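Local coordinates for probable ABC transporter extracellular-binding protein YckB (Bacillus subtilis, PDB 2IEE) that probably acts as the membrane-anchored, solute-binding lipoprotein of a binding-protein-dependent ABC transport system, at residues S110-I124 and T174-L188. Sequence-based numbering, arbitrary orientation.
Sequences SYGTAIVRKDDLSGI and TDVILNDYYLQTLAL
In the two-lobed periplasmic-binding-protein fold of solute-binding family 3, neighbouring antiparallel strands 110-116 and 176-180 of one lobe's mixed sheet meet here, and helix 181-188 turns back over one face of the pair. T113 with N179 and I115 with I177 are the hydrogen-bonded pairs, the bond from I115 N to I177 O measuring 2.8 Å; A114 with L178 lies between them as a non-hydrogen-bonded pair. Beyond the G112-D180 pair, Y181 N, in the first helical residue, still bonds to Y111 O (2.9 Å).

Q184 ties helix to sheet. Its OE1 accepts from T113 OG1 at 2.6 Å, while NE2 donates almost linearly (170°) to I177 O from above the carbonyl plane, giving that oxygen a second donor beside I115 N. The amide is thereby held at both ends, and CG1 of I115 packs against its CD at 3.6 Å. With leucine in place of Q184, the T113 hydroxyl would probably lose its acceptor and I177 O its second donor. I115 CD1 reaches A187 and L188; on the other sheet face, A114 CB touches CD1 of L178 and CG2 of V176.

D180 N-caps the helix: OD2 accepts from L183 N, and OD1 accepts from S110 OG at 2.5 Å. The Y111 and Y181 rings are nearly parallel (18°) but slid apart, with Y111 OH over a Y181 face.

At the other end R117 bends at its third torsion (-75°), and its NH1 hydrogen-bonds to T174 O at 2.8 Å. NH2 forms a salt bridge with D175 OD1 (2.9 Å), on the carboxylate's anti side; D175 OD2 accepts from K134 N. S122 OG lies over the guanidinium face, accepts from R117 N and donates to D175 O at 2.7 Å, in the carbonyl plane on a lone pair.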
# COMPACT_ATOMS: atom_id res chain seq x y z
N SER A 110 1.52 -6.84 -4.04
CA SER A 110 1.37 -5.94 -5.17
C SER A 110 2.70 -5.80 -5.89
O SER A 110 3.65 -6.54 -5.62
CB SER A 110 0.87 -4.58 -4.68
OG SER A 110 0.51 -3.74 -5.77
N TYR A 111 2.73 -4.86 -6.82
CA TYR A 111 3.91 -4.55 -7.61
C TYR A 111 3.63 -3.23 -8.34
O TYR A 111 2.49 -2.78 -8.39
CB TYR A 111 4.20 -5.68 -8.62
CG TYR A 111 3.02 -6.10 -9.45
CD1 TYR A 111 2.60 -5.34 -10.53
CD2 TYR A 111 2.32 -7.27 -9.16
CE1 TYR A 111 1.50 -5.72 -11.31
CE2 TYR A 111 1.22 -7.66 -9.91
CZ TYR A 111 0.81 -6.88 -10.98
OH TYR A 111 -0.28 -7.28 -11.72
N GLY A 112 4.67 -2.61 -8.88
CA GLY A 112 4.49 -1.35 -9.57
C GLY A 112 4.08 -1.52 -11.03
O GLY A 112 4.35 -2.55 -11.64
N THR A 113 3.41 -0.51 -11.57
CA THR A 113 2.99 -0.55 -12.96
C THR A 113 3.11 0.86 -13.53
O THR A 113 3.66 1.75 -12.89
CB THR A 113 1.52 -1.04 -13.10
OG1 THR A 113 0.65 -0.22 -12.31
CG2 THR A 113 1.40 -2.48 -12.65
N ALA A 114 2.60 1.05 -14.74
CA ALA A 114 2.66 2.35 -15.39
C ALA A 114 1.35 2.69 -16.07
O ALA A 114 0.72 1.85 -16.71
CB ALA A 114 3.79 2.36 -16.42
N ILE A 115 0.93 3.94 -15.92
CA ILE A 115 -0.27 4.40 -16.58
C ILE A 115 0.23 5.20 -17.78
O ILE A 115 1.07 6.09 -17.63
CB ILE A 115 -1.13 5.28 -15.67
CG1 ILE A 115 -2.05 4.40 -14.83
CG2 ILE A 115 -1.96 6.26 -16.51
CD1 ILE A 115 -2.87 5.17 -13.81
N VAL A 116 -0.28 4.86 -18.95
CA VAL A 116 0.10 5.52 -20.19
C VAL A 116 -1.19 5.82 -20.95
O VAL A 116 -2.27 5.52 -20.46
CB VAL A 116 1.00 4.59 -21.05
CG1 VAL A 116 2.32 4.32 -20.31
CG2 VAL A 116 0.29 3.26 -21.31
N ARG A 117 -1.08 6.43 -22.14
CA ARG A 117 -2.27 6.72 -22.93
C ARG A 117 -2.92 5.43 -23.43
O ARG A 117 -2.23 4.48 -23.77
CB ARG A 117 -1.92 7.62 -24.12
CG ARG A 117 -1.81 9.09 -23.77
CD ARG A 117 -1.41 9.91 -24.98
NE ARG A 117 -0.00 9.75 -25.31
CZ ARG A 117 1.00 10.21 -24.56
NH1 ARG A 117 0.74 10.85 -23.42
NH2 ARG A 117 2.26 10.04 -24.94
N LYS A 118 -4.25 5.42 -23.47
CA LYS A 118 -4.97 4.24 -23.95
C LYS A 118 -4.84 4.06 -25.46
O LYS A 118 -4.75 2.92 -25.94
CB LYS A 118 -6.46 4.35 -23.58
CG LYS A 118 -7.29 3.12 -24.00
CD LYS A 118 -8.78 3.31 -23.75
CE LYS A 118 -9.08 3.47 -22.26
NZ LYS A 118 -10.51 3.77 -22.02
N ASP A 119 -4.81 5.16 -26.21
CA ASP A 119 -4.71 5.06 -27.66
C ASP A 119 -3.36 4.63 -28.24
O ASP A 119 -3.34 3.89 -29.22
CB ASP A 119 -5.16 6.37 -28.32
CG ASP A 119 -4.32 7.57 -27.91
OD1 ASP A 119 -3.37 7.41 -27.11
OD2 ASP A 119 -4.62 8.68 -28.40
N ASP A 120 -2.25 5.08 -27.67
CA ASP A 120 -0.95 4.66 -28.20
C ASP A 120 0.03 4.18 -27.13
O ASP A 120 1.22 3.98 -27.40
CB ASP A 120 -0.30 5.79 -29.01
CG ASP A 120 -0.11 7.07 -28.20
OD1 ASP A 120 -0.18 7.03 -26.96
OD2 ASP A 120 0.14 8.13 -28.83
N LEU A 121 -0.47 3.98 -25.91
CA LEU A 121 0.36 3.51 -24.81
C LEU A 121 1.59 4.39 -24.64
O LEU A 121 2.62 3.94 -24.13
CB LEU A 121 0.79 2.06 -25.06
CG LEU A 121 -0.37 1.06 -25.25
CD1 LEU A 121 0.17 -0.28 -25.74
CD2 LEU A 121 -1.12 0.89 -23.94
N SER A 122 1.48 5.64 -25.08
CA SER A 122 2.56 6.62 -24.98
C SER A 122 3.86 6.16 -25.66
O SER A 122 4.95 6.58 -25.27
CB SER A 122 2.84 6.96 -23.50
OG SER A 122 1.66 7.44 -22.86
N GLY A 123 3.73 5.31 -26.67
CA GLY A 123 4.89 4.82 -27.40
C GLY A 123 5.83 3.98 -26.55
O GLY A 123 7.02 3.84 -26.87
N ILE A 124 5.30 3.42 -25.48
CA ILE A 124 6.09 2.61 -24.57
C ILE A 124 5.77 1.12 -24.70
O ILE A 124 4.60 0.73 -24.69
CB ILE A 124 5.85 3.06 -23.11
CG1 ILE A 124 6.30 4.52 -22.95
CG2 ILE A 124 6.57 2.13 -22.13
CD1 ILE A 124 5.90 5.18 -21.63
N THR A 174 2.13 14.92 -20.68
CA THR A 174 3.10 14.04 -20.03
C THR A 174 2.92 12.68 -20.69
O THR A 174 1.99 12.50 -21.50
CB THR A 174 2.86 13.89 -18.51
OG1 THR A 174 1.50 13.50 -18.27
CG2 THR A 174 3.20 15.21 -17.79
N ASP A 175 3.77 11.72 -20.37
CA ASP A 175 3.68 10.41 -21.01
C ASP A 175 3.35 9.22 -20.12
O ASP A 175 2.61 8.32 -20.53
CB ASP A 175 4.98 10.08 -21.72
CG ASP A 175 5.33 11.09 -22.78
OD1 ASP A 175 4.48 11.34 -23.65
OD2 ASP A 175 6.46 11.62 -22.74
N VAL A 176 3.90 9.21 -18.91
CA VAL A 176 3.71 8.06 -18.05
C VAL A 176 3.72 8.40 -16.57
O VAL A 176 4.34 9.38 -16.14
CB VAL A 176 4.83 7.04 -18.35
CG1 VAL A 176 6.17 7.68 -18.04
CG2 VAL A 176 4.63 5.76 -17.56
N ILE A 177 3.00 7.59 -15.80
CA ILE A 177 2.94 7.72 -14.35
C ILE A 177 3.28 6.35 -13.78
O ILE A 177 2.65 5.35 -14.14
CB ILE A 177 1.52 8.05 -13.83
CG1 ILE A 177 1.00 9.33 -14.47
CG2 ILE A 177 1.56 8.23 -12.30
CD1 ILE A 177 1.85 10.52 -14.18
N LEU A 178 4.28 6.30 -12.91
CA LEU A 178 4.70 5.05 -12.28
C LEU A 178 4.15 5.01 -10.86
O LEU A 178 4.35 5.95 -10.09
CB LEU A 178 6.22 4.95 -12.26
CG LEU A 178 6.91 3.98 -13.22
CD1 LEU A 178 6.29 4.07 -14.60
CD2 LEU A 178 8.41 4.28 -13.27
N ASN A 179 3.44 3.94 -10.50
CA ASN A 179 2.88 3.84 -9.16
C ASN A 179 2.47 2.39 -8.89
O ASN A 179 2.63 1.53 -9.75
CB ASN A 179 1.67 4.77 -9.02
CG ASN A 179 1.37 5.15 -7.57
OD1 ASN A 179 2.00 4.64 -6.64
ND2 ASN A 179 0.41 6.05 -7.38
N ASP A 180 1.95 2.14 -7.69
CA ASP A 180 1.49 0.81 -7.29
C ASP A 180 0.34 0.36 -8.21
O ASP A 180 -0.52 1.16 -8.57
CB ASP A 180 1.00 0.86 -5.84
CG ASP A 180 0.32 -0.41 -5.42
OD1 ASP A 180 1.02 -1.40 -5.11
OD2 ASP A 180 -0.93 -0.43 -5.39
N TYR A 181 0.33 -0.91 -8.58
CA TYR A 181 -0.70 -1.44 -9.46
C TYR A 181 -2.12 -1.14 -9.00
O TYR A 181 -2.91 -0.54 -9.72
CB TYR A 181 -0.55 -2.95 -9.60
CG TYR A 181 -1.71 -3.60 -10.32
CD1 TYR A 181 -2.05 -3.25 -11.62
CD2 TYR A 181 -2.45 -4.60 -9.69
CE1 TYR A 181 -3.10 -3.88 -12.29
CE2 TYR A 181 -3.50 -5.24 -10.35
CZ TYR A 181 -3.82 -4.87 -11.65
OH TYR A 181 -4.85 -5.51 -12.29
N TYR A 182 -2.44 -1.58 -7.79
CA TYR A 182 -3.77 -1.37 -7.26
C TYR A 182 -4.19 0.09 -7.19
O TYR A 182 -5.34 0.41 -7.50
CB TYR A 182 -3.89 -2.05 -5.90
CG TYR A 182 -3.91 -3.55 -6.05
CD1 TYR A 182 -4.94 -4.18 -6.75
CD2 TYR A 182 -2.88 -4.34 -5.53
CE1 TYR A 182 -4.95 -5.56 -6.94
CE2 TYR A 182 -2.88 -5.73 -5.72
CZ TYR A 182 -3.91 -6.33 -6.42
OH TYR A 182 -3.91 -7.70 -6.62
N LEU A 183 -3.28 0.98 -6.82
CA LEU A 183 -3.62 2.40 -6.76
C LEU A 183 -3.97 2.90 -8.14
O LEU A 183 -4.82 3.77 -8.30
CB LEU A 183 -2.45 3.24 -6.23
CG LEU A 183 -2.03 2.99 -4.79
CD1 LEU A 183 -0.89 3.96 -4.45
CD2 LEU A 183 -3.22 3.19 -3.86
N GLN A 184 -3.30 2.34 -9.15
CA GLN A 184 -3.56 2.76 -10.52
C GLN A 184 -4.86 2.18 -11.07
O GLN A 184 -5.50 2.80 -11.91
CB GLN A 184 -2.37 2.42 -11.43
CG GLN A 184 -1.06 3.06 -10.96
CD GLN A 184 -0.04 3.27 -12.06
OE1 GLN A 184 0.34 2.34 -12.77
NE2 GLN A 184 0.43 4.51 -12.20
N THR A 185 -5.27 1.00 -10.60
CA THR A 185 -6.53 0.42 -11.08
C THR A 185 -7.67 1.32 -10.60
O THR A 185 -8.70 1.45 -11.26
CB THR A 185 -6.78 -0.99 -10.54
OG1 THR A 185 -6.95 -0.93 -9.12
CG2 THR A 185 -5.63 -1.92 -10.89
N LEU A 186 -7.47 1.93 -9.44
CA LEU A 186 -8.49 2.81 -8.89
C LEU A 186 -8.55 4.07 -9.74
O LEU A 186 -9.62 4.66 -9.90
CB LEU A 186 -8.18 3.16 -7.44
CG LEU A 186 -8.35 1.97 -6.49
CD1 LEU A 186 -8.01 2.37 -5.07
CD2 LEU A 186 -9.79 1.47 -6.57
N ALA A 187 -7.40 4.48 -10.28
CA ALA A 187 -7.33 5.66 -11.12
C ALA A 187 -8.21 5.45 -12.35
O ALA A 187 -9.02 6.31 -12.71
CB ALA A 187 -5.89 5.93 -11.55
N LEU A 188 -8.04 4.30 -12.99
CA LEU A 188 -8.82 3.94 -14.18
C LEU A 188 -10.31 3.84 -13.84
O LEU A 188 -11.15 4.34 -14.59
CB LEU A 188 -8.34 2.60 -14.74
CG LEU A 188 -7.15 2.56 -15.71
CD1 LEU A 188 -6.04 3.48 -15.25
CD2 LEU A 188 -6.65 1.14 -15.82